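Local coordinates for protein putative xylanase (Bacteroides fragilis, PDB 2P1G) that is of unproven function, may hydrolyse glycosidic bonds, and belongs to an N-acetylmuramoyl-L-alanine amidase-like family, at residues Asn12-Val17 with His203-Ser208; Tyr123-Pro128 with Lys146-Leu151; Gly84-Leu89 with Ala142-Tyr147. All blocks are in the same frame, centred on the assembly; numbering follows the deposited sequence.

Contact 1: residues Asn12-Val17 with His203-Ser208; sequences NGLGFV and HLLHAS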
ATOM      1  N   ASN A  12       1.113 -10.531 -12.443  1.00 19.85           N
ATOM      2  CA  ASN A  12      -0.072 -10.765 -11.624  1.00 19.37           C
ATOM      3  C   ASN A  12      -0.969  -9.538 -11.507  1.00 18.03           C
ATOM      4  O   ASN A  12      -2.206  -9.638 -11.626  1.00 18.00           O
ATOM      5  CB  ASN A  12       0.310 -11.338 -10.259  1.00 19.78           C
ATOM      6  CG  ASN A  12       0.652 -12.810 -10.338  1.00 20.79           C
ATOM      7  OD1 ASN A  12      -0.206 -13.642 -10.636  1.00 24.41           O
ATOM      8  ND2 ASN A  12       1.897 -13.135 -10.081  1.00 20.53           N
ATOM      9  N   GLY A  13      -0.346  -8.375 -11.323  1.00 16.91           N
ATOM     10  CA  GLY A  13      -1.071  -7.111 -11.244  1.00 16.35           C
ATOM     11  C   GLY A  13      -1.886  -6.831 -12.500  1.00 15.99           C
ATOM     12  O   GLY A  13      -3.035  -6.391 -12.423  1.00 14.34           O
ATOM     13  N   LEU A  14      -1.288  -7.106 -13.663  1.00 15.39           N
ATOM     14  CA  LEU A  14      -1.931  -6.765 -14.925  1.00 15.63           C
ATOM     15  C   LEU A  14      -3.202  -7.564 -15.157  1.00 16.11           C
ATOM     16  O   LEU A  14      -4.103  -7.108 -15.856  1.00 16.41           O
ATOM     17  CB  LEU A  14      -0.956  -6.878 -16.096  1.00 15.51           C
ATOM     18  CG  LEU A  14       0.039  -5.722 -16.240  1.00 14.53           C
ATOM     19  CD1 LEU A  14       1.136  -6.103 -17.234  1.00 16.11           C
ATOM     20  CD2 LEU A  14      -0.657  -4.403 -16.654  1.00 15.26           C
ATOM     21  N   GLY A  15      -3.281  -8.743 -14.543  1.00 16.63           N
ATOM     22  CA  GLY A  15      -4.487  -9.568 -14.616  1.00 17.23           C
ATOM     23  C   GLY A  15      -5.706  -8.930 -13.969  1.00 17.67           C
ATOM     24  O   GLY A  15      -6.848  -9.373 -14.175  1.00 18.34           O
ATOM     25  N   PHE A  16      -5.477  -7.864 -13.202  1.00 16.78           N
ATOM     26  CA  PHE A  16      -6.558  -7.168 -12.520  1.00 16.22           C
ATOM     27  C   PHE A  16      -7.081  -5.973 -13.304  1.00 16.23           C
ATOM     28  O   PHE A  16      -8.005  -5.298 -12.847  1.00 16.67           O
ATOM     29  CB  PHE A  16      -6.085  -6.660 -11.159  1.00 15.63           C
ATOM     30  CG  PHE A  16      -6.035  -7.715 -10.111  1.00 15.10           C
ATOM     31  CD1 PHE A  16      -7.122  -7.921  -9.265  1.00 15.31           C
ATOM     32  CD2 PHE A  16      -4.893  -8.487  -9.946  1.00 14.52           C
ATOM     33  CE1 PHE A  16      -7.082  -8.905  -8.284  1.00 14.04           C
ATOM     34  CE2 PHE A  16      -4.847  -9.485  -8.940  1.00 15.39           C
ATOM     35  CZ  PHE A  16      -5.927  -9.673  -8.118  1.00 13.20           C
ATOM     36  N   VAL A  17      -6.493  -5.689 -14.457  1.00 16.32           N
ATOM     37  CA  VAL A  17      -6.897  -4.475 -15.185  1.00 17.07           C
ATOM     38  C   VAL A  17      -8.416  -4.514 -15.449  1.00 17.38           C
ATOM     39  O   VAL A  17      -8.946  -5.524 -15.912  1.00 17.22           O
ATOM     40  CB  VAL A  17      -6.033  -4.243 -16.459  1.00 17.29           C
ATOM     41  CG1 VAL A  17      -6.646  -3.182 -17.398  1.00 18.25           C
ATOM     42  CG2 VAL A  17      -4.620  -3.812 -16.060  1.00 17.49           C
ATOM     43  N   HIS A 203       4.929   4.795 -15.351  1.00  9.58           N
ATOM     44  CA  HIS A 203       3.507   4.910 -14.997  1.00 10.97           C
ATOM     45  C   HIS A 203       3.171   4.059 -13.765  1.00 10.46           C
ATOM     46  O   HIS A 203       4.015   3.326 -13.250  1.00 10.42           O
ATOM     47  CB  HIS A 203       2.631   4.468 -16.191  1.00 10.96           C
ATOM     48  CG  HIS A 203       2.648   5.435 -17.339  1.00 14.02           C
ATOM     49  ND1 HIS A 203       1.571   6.232 -17.655  1.00 17.89           N
ATOM     50  CD2 HIS A 203       3.624   5.758 -18.222  1.00 17.56           C
ATOM     51  CE1 HIS A 203       1.881   7.002 -18.688  1.00 18.07           C
ATOM     52  NE2 HIS A 203       3.122   6.734 -19.050  1.00 15.98           N
ATOM     53  N   LEU A 204       1.930   4.169 -13.316  1.00 10.61           N
ATOM     54  CA  LEU A 204       1.447   3.436 -12.156  1.00 11.27           C
ATOM     55  C   LEU A 204       0.255   2.587 -12.529  1.00 11.58           C
ATOM     56  O   LEU A 204      -0.732   3.089 -13.080  1.00 12.25           O
ATOM     57  CB  LEU A 204       1.038   4.418 -11.046  1.00 11.13           C
ATOM     58  CG  LEU A 204       0.931   3.799  -9.650  1.00 11.59           C
ATOM     59  CD1 LEU A 204       2.314   3.484  -9.069  1.00 11.40           C
ATOM     60  CD2 LEU A 204       0.185   4.785  -8.753  1.00 11.13           C
ATOM     61  N   LEU A 205       0.367   1.294 -12.235  1.00 10.44           N
ATOM     62  CA  LEU A 205      -0.738   0.378 -12.304  1.00 10.77           C
ATOM     63  C   LEU A 205      -1.382   0.391 -10.910  1.00 10.73           C
ATOM     64  O   LEU A 205      -0.719   0.079  -9.926  1.00  9.66           O
ATOM     65  CB  LEU A 205      -0.209  -1.026 -12.666  1.00 11.11           C
ATOM     66  CG  LEU A 205      -1.181  -2.213 -12.526  1.00 11.24           C
ATOM     67  CD1 LEU A 205      -2.428  -2.100 -13.438  1.00 12.14           C
ATOM     68  CD2 LEU A 205      -0.431  -3.526 -12.765  1.00 11.66           C
ATOM     69  N   HIS A 206      -2.657   0.775 -10.817  1.00 10.41           N
ATOM     70  CA  HIS A 206      -3.239   1.038  -9.515  1.00 11.58           C
ATOM     71  C   HIS A 206      -4.752   0.950  -9.542  1.00 12.37           C
ATOM     72  O   HIS A 206      -5.364   1.036 -10.614  1.00 12.46           O
ATOM     73  CB  HIS A 206      -2.772   2.415  -8.999  1.00 11.33           C
ATOM     74  CG  HIS A 206      -3.349   3.589  -9.744  1.00 13.74           C
ATOM     75  ND1 HIS A 206      -3.134   3.810 -11.090  1.00 15.64           N
ATOM     76  CD2 HIS A 206      -4.105   4.626  -9.315  1.00 14.83           C
ATOM     77  CE1 HIS A 206      -3.741   4.925 -11.457  1.00 15.95           C
ATOM     78  NE2 HIS A 206      -4.331   5.444 -10.395  1.00 17.45           N
ATOM     79  N   ALA A 207      -5.350   0.737  -8.370  1.00 12.54           N
ATOM     80  CA  ALA A 207      -6.791   0.776  -8.263  1.00 13.76           C
ATOM     81  C   ALA A 207      -7.169   2.223  -8.025  1.00 15.23           C
ATOM     82  O   ALA A 207      -6.801   2.801  -7.012  1.00 15.35           O
ATOM     83  CB  ALA A 207      -7.281  -0.120  -7.135  1.00 13.69           C
ATOM     84  N   SER A 208      -7.897   2.786  -8.986  1.00 16.95           N
ATOM     85  CA  SER A 208      -8.233   4.212  -9.030  1.00 18.56           C
ATOM     86  C   SER A 208      -9.701   4.440  -8.648  1.00 19.21           C
ATOM     87  O   SER A 208     -10.591   3.904  -9.298  1.00 19.11           O
ATOM     88  CB  SER A 208      -8.004   4.731 -10.463  1.00 18.53           C
ATOM     89  OG  SER A 208      -8.465   6.069 -10.623  1.00 20.11           O
TER
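L205 meets G13, L14 and V17 in a contact that illustrates how one branched side chain can join a short helix to a sheet. The apolar contacts divide between its two methyls. CD2 comes down on the peptide linking G13 to L14, with L205 CD2 3.6 Å from G13 C and 3.8 Å from L14 N. G13 has no side chain, which lets the methyl settle directly on the main chain. The same branch meets the isobutyl group of L14, where the two CD2 atoms of L14 and L205 lie 4.0 Å apart. Its other branch serves V17, whose CG2 is 3.8 Å from L205 CD1. In L205, CG anti to the backbone N (chi1 168°) is carried toward 12-17, and chi2 of 61° turns CD2 to the G13-L14 peptide and CD1 to V17.

The sheet that carries L205 is antiparallel, with strand 201-208 bonded to 189-198 on one side and 213-216 on the other. L205 also touches V214 and V216, while L14 reaches V216 and I196, so the L14 side chain touches three adjoining strands. Such a helix-on-sheet layer is consistent with the alpha+beta, papain-like architecture of the Peptidase_CA clan.

Backbone hydrogen bonds shape the partner of L205. F16 N donates to G13 O at 3.0 Å and V17 N to L14 O at 3.1 Å, the latter closing a type I turn that brings V17 round to the leucine. The edge of the F16 ring faces G13 O in plane, and F16 meets F46 edge-to-face.

On the other face of the strand, H206 ND1 donates to L204 O at 3.2 Å, approaching from well above the carbonyl plane (65° out of it), and the H206 ring meets that of H191 nearly at right angles.

Contact 2: residues Tyr123-Pro128 with Lys146-Leu151; sequences YMSTHP and KYEKAL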
ATOM      1  N   TYR A 123      -4.320  10.065  12.012  1.00 13.30           N
ATOM      2  CA  TYR A 123      -5.589  10.308  11.345  1.00 12.90           C
ATOM      3  C   TYR A 123      -6.666   9.420  11.908  1.00 12.62           C
ATOM      4  O   TYR A 123      -7.754   9.894  12.194  1.00 11.99           O
ATOM      5  CB  TYR A 123      -5.499  10.096   9.841  1.00 13.79           C
ATOM      6  CG  TYR A 123      -6.760  10.512   9.102  1.00 14.02           C
ATOM      7  CD1 TYR A 123      -6.878  11.776   8.539  1.00 15.45           C
ATOM      8  CD2 TYR A 123      -7.837   9.630   8.982  1.00 14.47           C
ATOM      9  CE1 TYR A 123      -8.058  12.154   7.823  1.00 14.33           C
ATOM     10  CE2 TYR A 123      -9.019  10.001   8.310  1.00 14.44           C
ATOM     11  CZ  TYR A 123      -9.112  11.259   7.728  1.00 14.61           C
ATOM     12  OH  TYR A 123     -10.281  11.614   7.061  1.00 17.96           O
ATOM     13  N   MET A 124      -6.388   8.126  12.050  1.00 11.65           N
ATOM     14  CA  MET A 124      -7.443   7.202  12.437  1.00 12.62           C
ATOM     15  C   MET A 124      -7.954   7.474  13.851  1.00 13.46           C
ATOM     16  O   MET A 124      -9.160   7.485  14.085  1.00 14.36           O
ATOM     17  CB  MET A 124      -6.970   5.742  12.312  1.00 11.63           C
ATOM     18  CG  MET A 124      -6.629   5.305  10.883  1.00 13.46           C
ATOM     19  SD  MET A 124      -6.238   3.523  10.762  1.00  9.99           S
ATOM     20  CE  MET A 124      -7.893   2.810  10.890  1.00 12.63           C
ATOM     21  N   SER A 125      -7.049   7.716  14.789  1.00 14.52           N
ATOM     22  CA  SER A 125      -7.498   7.912  16.177  1.00 16.06           C
ATOM     23  C   SER A 125      -8.107   9.305  16.365  1.00 16.84           C
ATOM     24  O   SER A 125      -8.846   9.534  17.318  1.00 18.39           O
ATOM     25  CB  SER A 125      -6.380   7.640  17.169  1.00 16.00           C
ATOM     26  OG  SER A 125      -5.437   8.685  17.162  1.00 16.00           O
ATOM     27  N   THR A 126      -7.833  10.202  15.422  1.00 17.01           N
ATOM     28  CA  THR A 126      -8.356  11.577  15.424  1.00 18.50           C
ATOM     29  C   THR A 126      -9.751  11.651  14.810  1.00 17.39           C
ATOM     30  O   THR A 126     -10.545  12.537  15.156  1.00 17.97           O
ATOM     31  CB  THR A 126      -7.377  12.524  14.666  1.00 18.16           C
ATOM     32  OG1 THR A 126      -6.236  12.728  15.493  1.00 22.75           O
ATOM     33  CG2 THR A 126      -8.011  13.904  14.343  1.00 22.01           C
ATOM     34  N   HIS A 127     -10.045  10.726  13.908  1.00 16.21           N
ATOM     35  CA  HIS A 127     -11.344  10.656  13.224  1.00 16.01           C
ATOM     36  C   HIS A 127     -11.948   9.240  13.350  1.00 15.16           C
ATOM     37  O   HIS A 127     -12.304   8.634  12.348  1.00 14.21           O
ATOM     38  CB  HIS A 127     -11.199  11.004  11.736  1.00 16.26           C
ATOM     39  CG  HIS A 127     -10.650  12.370  11.479  1.00 18.68           C
ATOM     40  ND1 HIS A 127     -11.384  13.519  11.696  1.00 20.06           N
ATOM     41  CD2 HIS A 127      -9.438  12.773  11.027  1.00 19.79           C
ATOM     42  CE1 HIS A 127     -10.645  14.571  11.392  1.00 21.01           C
ATOM     43  NE2 HIS A 127      -9.466  14.147  10.975  1.00 20.70           N
ATOM     44  N   PRO A 128     -12.115   8.728  14.590  1.00 15.02           N
ATOM     45  CA  PRO A 128     -12.575   7.349  14.717  1.00 14.48           C
ATOM     46  C   PRO A 128     -14.007   7.202  14.212  1.00 14.21           C
ATOM     47  O   PRO A 128     -14.417   6.105  13.840  1.00 13.51           O
ATOM     48  CB  PRO A 128     -12.514   7.092  16.226  1.00 14.81           C
ATOM     49  CG  PRO A 128     -12.668   8.441  16.846  1.00 15.61           C
ATOM     50  CD  PRO A 128     -11.988   9.394  15.902  1.00 14.84           C
ATOM     51  N   LYS A 146      -1.959   3.601  20.208  1.00 14.31           N
ATOM     52  CA  LYS A 146      -0.681   3.004  20.624  1.00 15.42           C
ATOM     53  C   LYS A 146       0.198   2.697  19.414  1.00 15.76           C
ATOM     54  O   LYS A 146       1.409   2.953  19.435  1.00 16.27           O
ATOM     55  CB  LYS A 146      -0.899   1.734  21.441  1.00 15.98           C
ATOM     56  CG  LYS A 146      -1.452   1.987  22.832  1.00 18.18           C
ATOM     57  CD  LYS A 146      -1.705   0.650  23.537  1.00 23.97           C
ATOM     58  CE  LYS A 146      -2.678   0.805  24.696  1.00 27.61           C
ATOM     59  NZ  LYS A 146      -3.165  -0.552  25.126  1.00 30.82           N
ATOM     60  N   TYR A 147      -0.415   2.185  18.353  1.00 15.18           N
ATOM     61  CA  TYR A 147       0.343   1.881  17.137  1.00 15.71           C
ATOM     62  C   TYR A 147       0.837   3.147  16.438  1.00 15.63           C
ATOM     63  O   TYR A 147       2.000   3.214  15.981  1.00 15.72           O
ATOM     64  CB  TYR A 147      -0.478   1.014  16.182  1.00 15.18           C
ATOM     65  CG  TYR A 147      -0.746  -0.401  16.648  1.00 15.93           C
ATOM     66  CD1 TYR A 147       0.249  -1.161  17.283  1.00 17.09           C
ATOM     67  CD2 TYR A 147      -1.971  -1.005  16.397  1.00 15.55           C
ATOM     68  CE1 TYR A 147       0.017  -2.455  17.683  1.00 17.12           C
ATOM     69  CE2 TYR A 147      -2.226  -2.310  16.790  1.00 15.29           C
ATOM     70  CZ  TYR A 147      -1.225  -3.030  17.438  1.00 17.15           C
ATOM     71  OH  TYR A 147      -1.471  -4.316  17.825  1.00 16.68           O
ATOM     72  N   GLU A 148      -0.030   4.154  16.352  1.00 14.59           N
ATOM     73  CA  GLU A 148       0.362   5.461  15.820  1.00 15.29           C
ATOM     74  C   GLU A 148       1.546   6.040  16.586  1.00 16.33           C
ATOM     75  O   GLU A 148       2.487   6.588  15.985  1.00 16.28           O
ATOM     76  CB  GLU A 148      -0.806   6.451  15.868  1.00 14.95           C
ATOM     77  CG  GLU A 148      -1.968   6.061  14.941  1.00 13.43           C
ATOM     78  CD  GLU A 148      -3.233   6.858  15.260  1.00 15.52           C
ATOM     79  OE1 GLU A 148      -3.250   7.518  16.316  1.00 15.61           O
ATOM     80  OE2 GLU A 148      -4.183   6.839  14.449  1.00 14.98           O
ATOM     81  N   LYS A 149       1.499   5.929  17.913  1.00 17.29           N
ATOM     82  CA  LYS A 149       2.541   6.544  18.737  1.00 19.84           C
ATOM     83  C   LYS A 149       3.873   5.840  18.540  1.00 19.01           C
ATOM     84  O   LYS A 149       4.927   6.487  18.541  1.00 19.71           O
ATOM     85  CB  LYS A 149       2.158   6.548  20.227  1.00 19.47           C
ATOM     86  CG  LYS A 149       1.132   7.625  20.573  1.00 22.32           C
ATOM     87  CD  LYS A 149       0.873   7.727  22.093  1.00 23.97           C
ATOM     88  CE  LYS A 149      -0.445   8.457  22.374  1.00 28.68           C
ATOM     89  NZ  LYS A 149      -1.550   7.492  22.673  1.00 32.78           N
ATOM     90  N   ALA A 150       3.817   4.524  18.389  1.00 19.52           N
ATOM     91  CA  ALA A 150       5.026   3.706  18.283  1.00 20.40           C
ATOM     92  C   ALA A 150       5.714   3.920  16.942  1.00 20.64           C
ATOM     93  O   ALA A 150       6.919   3.760  16.850  1.00 20.59           O
ATOM     94  CB  ALA A 150       4.711   2.243  18.477  1.00 20.55           C
ATOM     95  N   LEU A 151       4.944   4.279  15.912  1.00 20.28           N
ATOM     96  CA  LEU A 151       5.513   4.576  14.590  1.00 20.84           C
ATOM     97  C   LEU A 151       5.894   6.041  14.390  1.00 20.18           C
ATOM     98  O   LEU A 151       6.827   6.351  13.638  1.00 20.28           O
ATOM     99  CB  LEU A 151       4.559   4.111  13.471  1.00 21.17           C
ATOM    100  CG  LEU A 151       4.703   2.637  13.064  1.00 23.92           C
ATOM    101  CD1 LEU A 151       3.704   2.257  11.976  1.00 28.01           C
ATOM    102  CD2 LEU A 151       6.122   2.344  12.588  1.00 27.04           C
TER
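S125 and E148 form a bidentate pair of hydrogen bonds, a compact example of a carboxylate received by the opening of a short helix. S125 OG donates to E148 OE1 at 2.6 Å, and S125 N donates to E148 OE2 at 3.0 Å with an N-H...O angle of 149°. Both oxygens use their syn lone pairs, so the serine occupies the fork of the carboxylate. The hydroxyl stands between its own backbone N and carbonyl carbon (chi1 74°), and this brings it near enough to the amide for both donors to serve one residue. E148 spans the gap with a chain extended beyond CG, its OE2 also lying 3.7 Å from M124 CB.

The carboxylate, carried by the later turns of helix 138-151, thus accepts from the first turn of helix 123-126 and ties the two helices together. The hydroxyl and amide donors round this buried carboxylate would probably favour its charged form.

The next shell is supplied by Y91, whose hydroxyl bonds both E148 OE2 and M124 N, tying the acid to a second amide of the same turn. Around it, M124 packs on M144 and S125 on A145. On the far side of the short helix, H127 CD2 sits 3.5 Å above the Y123 ring, over its centre.

Contact 3: residues Gly84-Leu89 with Ala142-Tyr147; sequences GYTSRL and AQMAKY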
ATOM      1  N   GLY A  84      -8.616  -9.449  15.467  1.00 13.51           N
ATOM      2  CA  GLY A  84      -9.499  -8.298  15.515  1.00 13.27           C
ATOM      3  C   GLY A  84      -9.099  -7.260  14.488  1.00 13.58           C
ATOM      4  O   GLY A  84      -8.080  -7.400  13.796  1.00 12.47           O
ATOM      5  N   TYR A  85      -9.910  -6.212  14.395  1.00 12.98           N
ATOM      6  CA  TYR A  85      -9.708  -5.168  13.399  1.00 12.81           C
ATOM      7  C   TYR A  85      -8.329  -4.525  13.484  1.00 13.05           C
ATOM      8  O   TYR A  85      -7.741  -4.187  12.458  1.00 12.74           O
ATOM      9  CB  TYR A  85     -10.771  -4.103  13.622  1.00 13.10           C
ATOM     10  CG  TYR A  85     -10.656  -2.880  12.744  1.00 12.20           C
ATOM     11  CD1 TYR A  85     -11.037  -2.929  11.402  1.00 12.63           C
ATOM     12  CD2 TYR A  85     -10.195  -1.663  13.263  1.00 13.77           C
ATOM     13  CE1 TYR A  85     -10.980  -1.767  10.584  1.00 12.97           C
ATOM     14  CE2 TYR A  85     -10.126  -0.513  12.467  1.00 13.05           C
ATOM     15  CZ  TYR A  85     -10.509  -0.583  11.127  1.00 13.35           C
ATOM     16  OH  TYR A  85     -10.443   0.542  10.335  1.00 15.07           O
ATOM     17  N   THR A  86      -7.821  -4.321  14.700  1.00 12.15           N
ATOM     18  CA  THR A  86      -6.565  -3.573  14.827  1.00 12.43           C
ATOM     19  C   THR A  86      -5.333  -4.405  14.487  1.00 12.42           C
ATOM     20  O   THR A  86      -4.248  -3.848  14.422  1.00 12.97           O
ATOM     21  CB  THR A  86      -6.377  -2.905  16.200  1.00 12.70           C
ATOM     22  OG1 THR A  86      -6.299  -3.906  17.215  1.00 12.02           O
ATOM     23  CG2 THR A  86      -7.526  -1.975  16.502  1.00 10.96           C
ATOM     24  N   SER A  87      -5.495  -5.716  14.290  1.00 12.38           N
ATOM     25  CA  SER A  87      -4.379  -6.550  13.817  1.00 11.91           C
ATOM     26  C   SER A  87      -4.131  -6.384  12.321  1.00 12.04           C
ATOM     27  O   SER A  87      -3.097  -6.812  11.793  1.00 11.68           O
ATOM     28  CB  SER A  87      -4.623  -8.024  14.148  1.00 12.06           C
ATOM     29  OG  SER A  87      -5.703  -8.535  13.370  1.00 12.54           O
ATOM     30  N   ARG A  88      -5.101  -5.811  11.617  1.00 12.22           N
ATOM     31  CA  ARG A  88      -4.938  -5.577  10.188  1.00 12.69           C
ATOM     32  C   ARG A  88      -4.075  -4.334  10.017  1.00 11.92           C
ATOM     33  O   ARG A  88      -4.184  -3.381  10.788  1.00 11.46           O
ATOM     34  CB  ARG A  88      -6.299  -5.353   9.540  1.00 12.66           C
ATOM     35  CG  ARG A  88      -6.463  -5.945   8.154  1.00 17.03           C
ATOM     36  CD  ARG A  88      -7.980  -6.165   7.911  1.00 21.47           C
ATOM     37  NE  ARG A  88      -8.439  -4.957   7.313  1.00 24.30           N
ATOM     38  CZ  ARG A  88      -9.604  -4.356   7.445  1.00 21.26           C
ATOM     39  NH1 ARG A  88     -10.619  -4.812   8.205  1.00 20.16           N
ATOM     40  NH2 ARG A  88      -9.714  -3.250   6.764  1.00 22.86           N
ATOM     41  N   LEU A  89      -3.218  -4.332   9.003  1.00 11.59           N
ATOM     42  CA  LEU A  89      -2.265  -3.252   8.862  1.00 12.53           C
ATOM     43  C   LEU A  89      -2.889  -2.115   8.058  1.00 14.21           C
ATOM     44  O   LEU A  89      -2.895  -2.142   6.809  1.00 16.90           O
ATOM     45  CB  LEU A  89      -0.988  -3.766   8.193  1.00 12.08           C
ATOM     46  CG  LEU A  89      -0.191  -4.723   9.077  1.00 10.60           C
ATOM     47  CD1 LEU A  89       0.595  -5.691   8.212  1.00  9.76           C
ATOM     48  CD2 LEU A  89       0.713  -3.962  10.050  1.00 11.41           C
ATOM     49  N   ALA A 142      -8.025   3.177  21.230  1.00 12.08           N
ATOM     50  CA  ALA A 142      -6.874   3.241  22.139  1.00 12.65           C
ATOM     51  C   ALA A 142      -5.726   2.434  21.548  1.00 12.99           C
ATOM     52  O   ALA A 142      -4.572   2.876  21.588  1.00 12.85           O
ATOM     53  CB  ALA A 142      -7.230   2.683  23.514  1.00 12.86           C
ATOM     54  N   GLN A 143      -6.041   1.263  21.011  1.00 13.31           N
ATOM     55  CA  GLN A 143      -5.020   0.405  20.405  1.00 13.81           C
ATOM     56  C   GLN A 143      -4.402   1.080  19.187  1.00 13.39           C
ATOM     57  O   GLN A 143      -3.178   1.060  19.016  1.00 13.04           O
ATOM     58  CB  GLN A 143      -5.577  -0.980  20.044  1.00 14.37           C
ATOM     59  CG  GLN A 143      -4.524  -1.990  19.553  1.00 16.56           C
ATOM     60  CD  GLN A 143      -3.400  -2.227  20.564  1.00 21.86           C
ATOM     61  OE1 GLN A 143      -3.625  -2.801  21.624  1.00 23.05           O
ATOM     62  NE2 GLN A 143      -2.183  -1.780  20.232  1.00 21.06           N
ATOM     63  N   MET A 144      -5.231   1.685  18.332  1.00 13.12           N
ATOM     64  CA  MET A 144      -4.681   2.343  17.130  1.00 11.41           C
ATOM     65  C   MET A 144      -3.798   3.513  17.555  1.00 12.38           C
ATOM     66  O   MET A 144      -2.741   3.737  16.965  1.00 11.76           O
ATOM     67  CB  MET A 144      -5.795   2.797  16.180  1.00 11.38           C
ATOM     68  CG  MET A 144      -6.462   1.672  15.355  1.00 11.51           C
ATOM     69  SD  MET A 144      -5.387   0.400  14.570  1.00  4.69           S
ATOM     70  CE  MET A 144      -4.280   1.483  13.626  1.00 13.72           C
ATOM     71  N   ALA A 145      -4.202   4.235  18.599  1.00 12.19           N
ATOM     72  CA  ALA A 145      -3.363   5.318  19.125  1.00 13.01           C
ATOM     73  C   ALA A 145      -1.991   4.801  19.622  1.00 13.61           C
ATOM     74  O   ALA A 145      -0.974   5.489  19.458  1.00 13.82           O
ATOM     75  CB  ALA A 145      -4.086   6.083  20.242  1.00 13.35           C
ATOM     76  N   LYS A 146      -1.959   3.601  20.208  1.00 14.31           N
ATOM     77  CA  LYS A 146      -0.681   3.004  20.624  1.00 15.42           C
ATOM     78  C   LYS A 146       0.198   2.697  19.414  1.00 15.76           C
ATOM     79  O   LYS A 146       1.409   2.953  19.435  1.00 16.27           O
ATOM     80  CB  LYS A 146      -0.899   1.734  21.441  1.00 15.98           C
ATOM     81  CG  LYS A 146      -1.452   1.987  22.832  1.00 18.18           C
ATOM     82  CD  LYS A 146      -1.705   0.650  23.537  1.00 23.97           C
ATOM     83  CE  LYS A 146      -2.678   0.805  24.696  1.00 27.61           C
ATOM     84  NZ  LYS A 146      -3.165  -0.552  25.126  1.00 30.82           N
ATOM     85  N   TYR A 147      -0.415   2.185  18.353  1.00 15.18           N
ATOM     86  CA  TYR A 147       0.343   1.881  17.137  1.00 15.71           C
ATOM     87  C   TYR A 147       0.837   3.147  16.438  1.00 15.63           C
ATOM     88  O   TYR A 147       2.000   3.214  15.981  1.00 15.72           O
ATOM     89  CB  TYR A 147      -0.478   1.014  16.182  1.00 15.18           C
ATOM     90  CG  TYR A 147      -0.746  -0.401  16.648  1.00 15.93           C
ATOM     91  CD1 TYR A 147       0.249  -1.161  17.283  1.00 17.09           C
ATOM     92  CD2 TYR A 147      -1.971  -1.005  16.397  1.00 15.55           C
ATOM     93  CE1 TYR A 147       0.017  -2.455  17.683  1.00 17.12           C
ATOM     94  CE2 TYR A 147      -2.226  -2.310  16.790  1.00 15.29           C
ATOM     95  CZ  TYR A 147      -1.225  -3.030  17.438  1.00 17.15           C
ATOM     96  OH  TYR A 147      -1.471  -4.316  17.825  1.00 16.68           O
TER
HETATM   97  O   HOH W   1      -3.937  -5.191  17.435  1.00 22.65           O
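T86 lies across Q143 and M144, putting a different branch against each. Its OG1 is 3.5 Å from Q143 CG, where the two side chains cross at about a right angle. Its methyl goes to the methionine, with T86 CG2 3.7 Å from M144 SD, and these two chains slide past each other in opposite directions. M144 is bent at chi2 (-44°), which turns its sulfur to the threonine.

The third point is Y147, one helical turn beyond Q143. Its CE2 lies 3.5 Å from T86 O, which approaches the ring obliquely and also takes a hydrogen bond from R78 NH1. R78 in turn makes a cation-pi contact with Y147. Q143 NE2 stands over one face of the same ring, offset toward the rim. A water completes the bridge, 2.7 Å from T86 OG1 and 2.6 Å from Y147 OH.

T86 is held up to helix 138-151 by a 3-10 turn at 85-87, part of the loop between helices 65-76 and 92-101. G84 O accepts twice from S87, from the backbone N and from OG, the latter at 2.7 Å.

T86 therefore combines close van der Waals packing with a solvent bridge. Its hydroxyl is linked to that of Y147 through water while its carbonyl is met by R78, so both oxygens have polar partners although no direct hydrogen bond joins the two segments.

In the fold
Contacts 2 and 3 are neighbours, their centres 8 Å apart, and both use helix 138-151: contact 3 takes residues 142-147 and contact 2 takes 146-151, sharing K146 and Y147. They touch through M124 with Y85 and M144, so helix 123-126, the 84-89 loop and the long helix form one cluster. Contact 1 lies on the opposite side of the chain's centre, 28 to 29 Å away between centres, where the N-terminal helix meets the antiparallel sheet. Along the chain the order is 12-17, 84-89, 123-128, 142-151, 203-208. The helical and sheet sides thus belong to one compact fold, whose first and late segments contact 1 closes together.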